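Local coordinates for Lmo0181 protein (Listeria monocytogenes serovar 1/2a, PDB 5F7V) that binds the cyclic glucan cycloalternan as the extracellular lipoprotein component of an ABC transporter and probably delivers it for uptake, at residues A[365-368]-A[369-373]; A[359-362]-A[363-366]. All coordinates share one frame; numbering follows the deposited sequence.

Interaction 1: residues A[365-368]-A[369-373]; sequences SDYT and NSEFE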
ATOM      1  N   SER A 365      10.543 -10.191   2.433  1.00  6.29           N
ATOM      2  CA  SER A 365       9.100 -10.364   2.470  1.00  6.00           C
ATOM      3  C   SER A 365       8.653 -11.671   1.851  1.00  6.12           C
ATOM      4  O   SER A 365       7.804 -12.360   2.412  1.00  5.65           O
ATOM      5  CB  SER A 365       8.435  -9.164   1.775  1.00  5.87           C
ATOM      6  OG  SER A 365       8.641  -7.971   2.546  1.00  5.62           O
ATOM      7  N   ASP A 366       9.259 -12.036   0.737  1.00  6.60           N
ATOM      8  CA  ASP A 366       8.891 -13.295   0.123  1.00  7.15           C
ATOM      9  C   ASP A 366       9.125 -14.463   1.082  1.00  6.52           C
ATOM     10  O   ASP A 366       8.285 -15.377   1.188  1.00  6.21           O
ATOM     11  CB  ASP A 366       9.666 -13.519  -1.171  1.00  8.63           C
ATOM     12  CG  ASP A 366       9.232 -12.606  -2.298  1.00 10.02           C
ATOM     13  OD1 ASP A 366       8.170 -11.974  -2.309  1.00 11.82           O
ATOM     14  OD2 ASP A 366      10.037 -12.523  -3.241  1.00 13.32           O
ATOM     15  N   TYR A 367      10.285 -14.462   1.737  1.00  6.13           N
ATOM     16  CA  TYR A 367      10.584 -15.575   2.666  1.00  6.22           C
ATOM     17  C   TYR A 367       9.606 -15.613   3.835  1.00  5.73           C
ATOM     18  O   TYR A 367       9.007 -16.628   4.147  1.00  5.35           O
ATOM     19  CB  TYR A 367      12.018 -15.474   3.188  1.00  6.55           C
ATOM     20  CG  TYR A 367      12.341 -16.589   4.144  1.00  7.00           C
ATOM     21  CD1 TYR A 367      12.791 -17.815   3.673  1.00  7.72           C
ATOM     22  CD2 TYR A 367      12.114 -16.478   5.509  1.00  6.91           C
ATOM     23  CE1 TYR A 367      13.063 -18.861   4.559  1.00  8.25           C
ATOM     24  CE2 TYR A 367      12.365 -17.508   6.385  1.00  7.56           C
ATOM     25  CZ  TYR A 367      12.819 -18.706   5.911  1.00  8.14           C
ATOM     26  OH  TYR A 367      13.066 -19.761   6.791  1.00 10.05           O
ATOM     27  N   THR A 368       9.409 -14.463   4.460  1.00  5.33           N
ATOM     28  CA  THR A 368       8.523 -14.360   5.604  1.00  5.27           C
ATOM     29  C   THR A 368       7.110 -14.723   5.205  1.00  4.86           C
ATOM     30  O   THR A 368       6.410 -15.393   5.970  1.00  4.54           O
ATOM     31  CB  THR A 368       8.570 -12.954   6.209  1.00  5.53           C
ATOM     32  OG1 THR A 368       9.890 -12.793   6.752  1.00  6.93           O
ATOM     33  CG2 THR A 368       7.586 -12.724   7.308  1.00  5.48           C
ATOM     34  N   ASN A 369       6.670 -14.295   4.023  1.00  4.72           N
ATOM     35  CA  ASN A 369       5.318 -14.602   3.586  1.00  4.72           C
ATOM     36  C   ASN A 369       5.118 -16.088   3.411  1.00  5.00           C
ATOM     37  O   ASN A 369       4.061 -16.626   3.731  1.00  5.03           O
ATOM     38  CB  ASN A 369       4.959 -13.860   2.296  1.00  4.74           C
ATOM     39  CG  ASN A 369       4.788 -12.384   2.522  1.00  4.52           C
ATOM     40  OD1 ASN A 369       4.619 -11.977   3.657  1.00  4.36           O
ATOM     41  ND2 ASN A 369       4.809 -11.597   1.487  1.00  4.65           N
ATOM     42  N   SER A 370       6.148 -16.781   2.933  0.70  5.30           N
ATOM     43  CA  SER A 370       6.055 -18.239   2.806  0.70  5.83           C
ATOM     44  C   SER A 370       5.930 -18.853   4.216  0.70  5.64           C
ATOM     45  O   SER A 370       5.116 -19.755   4.409  0.70  5.86           O
ATOM     46  CB  SER A 370       7.276 -18.778   2.063  0.70  6.43           C
ATOM     47  OG  SER A 370       7.321 -20.195   2.080  0.70  7.34           O
ATOM     48  N   GLU A 371       6.710 -18.383   5.190  1.00  5.38           N
ATOM     49  CA  GLU A 371       6.618 -18.909   6.559  1.00  5.46           C
ATOM     50  C   GLU A 371       5.236 -18.661   7.143  1.00  5.03           C
ATOM     51  O   GLU A 371       4.695 -19.520   7.823  1.00  4.97           O
ATOM     52  CB  GLU A 371       7.692 -18.295   7.447  1.00  5.97           C
ATOM     53  CG  GLU A 371       9.090 -18.765   7.065  1.00  6.68           C
ATOM     54  CD  GLU A 371       9.285 -20.268   7.079  1.00  7.87           C
ATOM     55  OE1 GLU A 371       9.002 -20.842   8.161  1.00  8.65           O
ATOM     56  OE2 GLU A 371       9.632 -20.896   6.051  1.00 10.05           O
ATOM     57  N   PHE A 372       4.668 -17.480   6.915  1.00  4.68           N
ATOM     58  CA  PHE A 372       3.352 -17.174   7.435  1.00  4.49           C
ATOM     59  C   PHE A 372       2.279 -18.038   6.780  1.00  4.94           C
ATOM     60  O   PHE A 372       1.387 -18.519   7.472  1.00  4.81           O
ATOM     61  CB  PHE A 372       3.025 -15.697   7.261  1.00  4.25           C
ATOM     62  CG  PHE A 372       3.783 -14.754   8.143  1.00  4.02           C
ATOM     63  CD1 PHE A 372       4.694 -15.153   9.124  1.00  3.95           C
ATOM     64  CD2 PHE A 372       3.584 -13.393   7.981  1.00  3.94           C
ATOM     65  CE1 PHE A 372       5.353 -14.243   9.913  1.00  3.91           C
ATOM     66  CE2 PHE A 372       4.258 -12.473   8.747  1.00  3.90           C
ATOM     67  CZ  PHE A 372       5.139 -12.900   9.728  1.00  3.86           C
ATOM     68  N   GLU A 373       2.366 -18.264   5.479  1.00  5.43           N
ATOM     69  CA  GLU A 373       1.433 -19.131   4.793  1.00  6.43           C
ATOM     70  C   GLU A 373       1.449 -20.528   5.400  1.00  6.18           C
ATOM     71  O   GLU A 373       0.420 -21.186   5.563  1.00  6.05           O
ATOM     72  CB  GLU A 373       1.754 -19.155   3.290  1.00  7.66           C
ATOM     73  CG  GLU A 373       0.692 -19.869   2.487  1.00  9.47           C
ATOM     74  CD  GLU A 373      -0.451 -18.994   2.072  1.00 11.13           C
ATOM     75  OE1 GLU A 373      -0.646 -17.898   2.652  1.00 13.25           O
ATOM     76  OE2 GLU A 373      -1.150 -19.471   1.125  1.00 13.59           O
TER
HETATM   77  O   HOH W   1       5.339 -12.897  -1.104  1.00 21.19           O
HETATM   78  O   HOH W   2      12.821 -22.131   5.825  1.00 22.32           O

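Interaction 2: residues A[359-362]-A[363-366]; sequences KDWN and KISD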
ATOM      1  N   LYS A 359      17.151  -2.307   1.422  1.00  8.93           N
ATOM      2  CA  LYS A 359      17.283  -2.753   0.036  1.00  9.82           C
ATOM      3  C   LYS A 359      16.738  -4.153  -0.236  1.00  9.45           C
ATOM      4  O   LYS A 359      16.380  -4.406  -1.378  1.00  9.59           O
ATOM      5  CB  LYS A 359      18.729  -2.645  -0.442  1.00 11.13           C
ATOM      6  CG  LYS A 359      19.674  -3.666   0.148  1.00 11.86           C
ATOM      7  CD  LYS A 359      21.004  -3.643  -0.592  1.00 13.72           C
ATOM      8  CE  LYS A 359      21.907  -4.712  -0.002  1.00 14.74           C
ATOM      9  NZ  LYS A 359      23.279  -4.524  -0.515  1.00 16.65           N
ATOM     10  N   ASP A 360      16.635  -5.010   0.778  1.00  9.12           N
ATOM     11  CA  ASP A 360      16.228  -6.395   0.584  1.00  9.69           C
ATOM     12  C   ASP A 360      14.773  -6.603   0.979  1.00  8.50           C
ATOM     13  O   ASP A 360      14.401  -7.738   1.180  1.00  8.31           O
ATOM     14  CB  ASP A 360      17.121  -7.326   1.402  1.00 10.99           C
ATOM     15  CG  ASP A 360      18.563  -7.302   0.967  1.00 12.86           C
ATOM     16  OD1 ASP A 360      18.791  -7.464  -0.255  1.00 14.35           O
ATOM     17  OD2 ASP A 360      19.438  -7.108   1.858  1.00 15.15           O
ATOM     18  N   TRP A 361      13.951  -5.563   1.032  1.00  7.67           N
ATOM     19  CA  TRP A 361      12.599  -5.718   1.548  1.00  6.83           C
ATOM     20  C   TRP A 361      11.779  -6.763   0.818  1.00  6.70           C
ATOM     21  O   TRP A 361      11.162  -7.616   1.463  1.00  6.12           O
ATOM     22  CB  TRP A 361      11.849  -4.394   1.480  1.00  6.56           C
ATOM     23  CG  TRP A 361      10.468  -4.472   2.074  1.00  6.12           C
ATOM     24  CD1 TRP A 361       9.281  -4.401   1.426  1.00  6.01           C
ATOM     25  CD2 TRP A 361      10.162  -4.644   3.451  1.00  5.80           C
ATOM     26  NE1 TRP A 361       8.260  -4.499   2.327  1.00  5.78           N
ATOM     27  CE2 TRP A 361       8.757  -4.633   3.594  1.00  5.56           C
ATOM     28  CE3 TRP A 361      10.929  -4.806   4.602  1.00  5.81           C
ATOM     29  CZ2 TRP A 361       8.124  -4.766   4.818  1.00  5.42           C
ATOM     30  CZ3 TRP A 361      10.298  -4.970   5.820  1.00  5.60           C
ATOM     31  CH2 TRP A 361       8.888  -4.922   5.931  1.00  5.42           C
ATOM     32  N   ASN A 362      11.736  -6.719  -0.509  1.00  7.28           N
ATOM     33  CA  ASN A 362      10.901  -7.672  -1.224  1.00  7.70           C
ATOM     34  C   ASN A 362      11.390  -9.114  -1.055  1.00  7.95           C
ATOM     35  O   ASN A 362      10.561 -10.026  -0.910  1.00  7.45           O
ATOM     36  CB  ASN A 362      10.708  -7.238  -2.681  1.00  8.22           C
ATOM     37  CG  ASN A 362       9.806  -6.000  -2.844  1.00  8.42           C
ATOM     38  OD1 ASN A 362       8.982  -5.636  -1.985  1.00  9.07           O
ATOM     39  ND2 ASN A 362       9.970  -5.316  -3.985  1.00  8.95           N
ATOM     40  N   LYS A 363      12.698  -9.308  -0.994  1.00  8.56           N
ATOM     41  CA  LYS A 363      13.284 -10.623  -0.809  1.00  9.17           C
ATOM     42  C   LYS A 363      12.966 -11.175   0.584  1.00  8.04           C
ATOM     43  O   LYS A 363      12.524 -12.329   0.738  1.00  7.94           O
ATOM     44  CB  LYS A 363      14.788 -10.501  -1.022  1.00 11.37           C
ATOM     45  CG  LYS A 363      15.429 -11.848  -0.945  1.00 13.45           C
ATOM     46  CD  LYS A 363      16.904 -11.813  -0.644  1.00 15.84           C
ATOM     47  CE  LYS A 363      17.689 -10.913  -1.550  1.00 17.31           C
ATOM     48  NZ  LYS A 363      18.887 -11.714  -1.923  1.00 18.58           N
ATOM     49  N   ILE A 364      13.169 -10.366   1.622  0.70  7.36           N
ATOM     50  CA  ILE A 364      12.851 -10.823   2.971  0.70  6.97           C
ATOM     51  C   ILE A 364      11.339 -11.017   3.108  0.70  6.49           C
ATOM     52  O   ILE A 364      10.916 -11.940   3.797  0.70  6.12           O
ATOM     53  CB  ILE A 364      13.471 -10.004   4.122  0.70  7.14           C
ATOM     54  CG1 ILE A 364      12.875  -8.604   4.286  0.70  7.19           C
ATOM     55  CG2 ILE A 364      14.979  -9.985   3.969  0.70  7.56           C
ATOM     56  CD1 ILE A 364      13.396  -7.846   5.491  0.70  7.20           C
ATOM     57  N   SER A 365      10.543 -10.191   2.433  1.00  6.29           N
ATOM     58  CA  SER A 365       9.100 -10.364   2.470  1.00  6.00           C
ATOM     59  C   SER A 365       8.653 -11.671   1.851  1.00  6.12           C
ATOM     60  O   SER A 365       7.804 -12.360   2.412  1.00  5.65           O
ATOM     61  CB  SER A 365       8.435  -9.164   1.775  1.00  5.87           C
ATOM     62  OG  SER A 365       8.641  -7.971   2.546  1.00  5.62           O
ATOM     63  N   ASP A 366       9.259 -12.036   0.737  1.00  6.60           N
ATOM     64  CA  ASP A 366       8.891 -13.295   0.123  1.00  7.15           C
ATOM     65  C   ASP A 366       9.125 -14.463   1.082  1.00  6.52           C
ATOM     66  O   ASP A 366       8.285 -15.377   1.188  1.00  6.21           O
ATOM     67  CB  ASP A 366       9.666 -13.519  -1.171  1.00  8.63           C
ATOM     68  CG  ASP A 366       9.232 -12.606  -2.298  1.00 10.02           C
ATOM     69  OD1 ASP A 366       8.170 -11.974  -2.309  1.00 11.82           O
ATOM     70  OD2 ASP A 366      10.037 -12.523  -3.241  1.00 13.32           O
TER
HETATM   71  O   HOH W   3      14.500  -7.172  -2.296  1.00 13.16           O
HETATM   72  O   HOH W   4      20.602  -9.481  -1.048  0.50 19.98           O

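Interaction 1: residues A[365-368]-A[369-373]
The carbonyl oxygen of S365 accepts the backbone N-H of N369 at 2.8 Å, the first of five successive i to i+4 bonds along 365-373. The N369 side chain leans back over the same carbonyl, its CG 3.0 Å from S365 O, while its OD1 takes a hydrogen bond from the backbone of M179, at the start of helix 179-187. D366, the next residue, meets N369 through a water that donates to D366 OD1 and accepts from N369 ND2 at 2.9 Å; both ends of the amide are therefore engaged. Y367 has CG anti to the backbone N (chi1 179°), which swings its ring along the helix toward E371. There CG of E371 approaches the ring obliquely, 3.6 Å from Y367 CE2, and the bend at chi2 (-57°) brings the carboxylate back beside the ring, the two planes 15° apart. A second water, 2.6 Å from Y367 OH, gives a weak bond to E371 OE2. The firmer partners of this carboxylate are N388, which binds OE1, and K374, which forms a salt bridge with OE2. T368 ends the segment with a CH-pi contact: its CG2 sits over one face of the F372 ring, 3.7 Å from the centroid and displaced toward the CZ rim. F182 meets the same ring edge-to-face. The contact combines a buried methyl-aromatic pair with water-linked polar ends, and the buried E371 carboxylate has both oxygens satisfied, its negative charge probably stabilised by K374.

Interaction 2: residues A[359-362]-A[363-366]
W361 and S365 meet one turn apart, the serine OG lying 3.4 Å above one face of the indole, offset toward its rim. With OG turned beside its own backbone N (chi1 -68°), S365 donates from the hydroxyl to W361 O at 2.8 Å. That carbonyl also accepts S365 N, the two donors arriving from opposite faces of its plane, with OG well above it. In W361, CG anti to the backbone N (chi1 -177°) turns the indole so that one face meets S365 OG, and NE1 bonds N180 OD1. I364 crosses the indole at about a right angle and touches CE3 with CD1 at 4.0 Å. D360, the N-cap residue, makes no side-chain capping bond, but its carbonyl receives I364 N almost straight (N-H...O angle 175°). Its carboxylate runs beside K363, whose chain bends at chi3 and chi4; OD1 and NZ stay 4.6 Å apart and are bridged by a water, 2.8 Å from OD1. This first turn of helix 361-376 is wedged among three helices: W361 and S365 touch M179 of helix 179-187, N362 bonds T78 of helix 76-85, and D360, K363 and I364 pack on T396 of helix 382-397.

In the fold
Interactions 1 and 2 are consecutive lengths of helix 361-376, with centres about 10 Å apart and S365 and D366 in common. Interaction 2 starts the helix and interaction 1 carries it onward, and a weak bond from T368 OG1 to I364 O ties the two. M179 spans both, touching W361, S365 and T368, while helix 382-397 also borders both, touching D360, K363 and I364 in interaction 2 and Y367, E371 and F372 in interaction 1. The side chains of W361 and N369 each come to about 8 Å from a glucose unit of the bound cycloalternan. Both contacts therefore lie close to the sugar pocket, as part of the helical packing of this solute-binding protein.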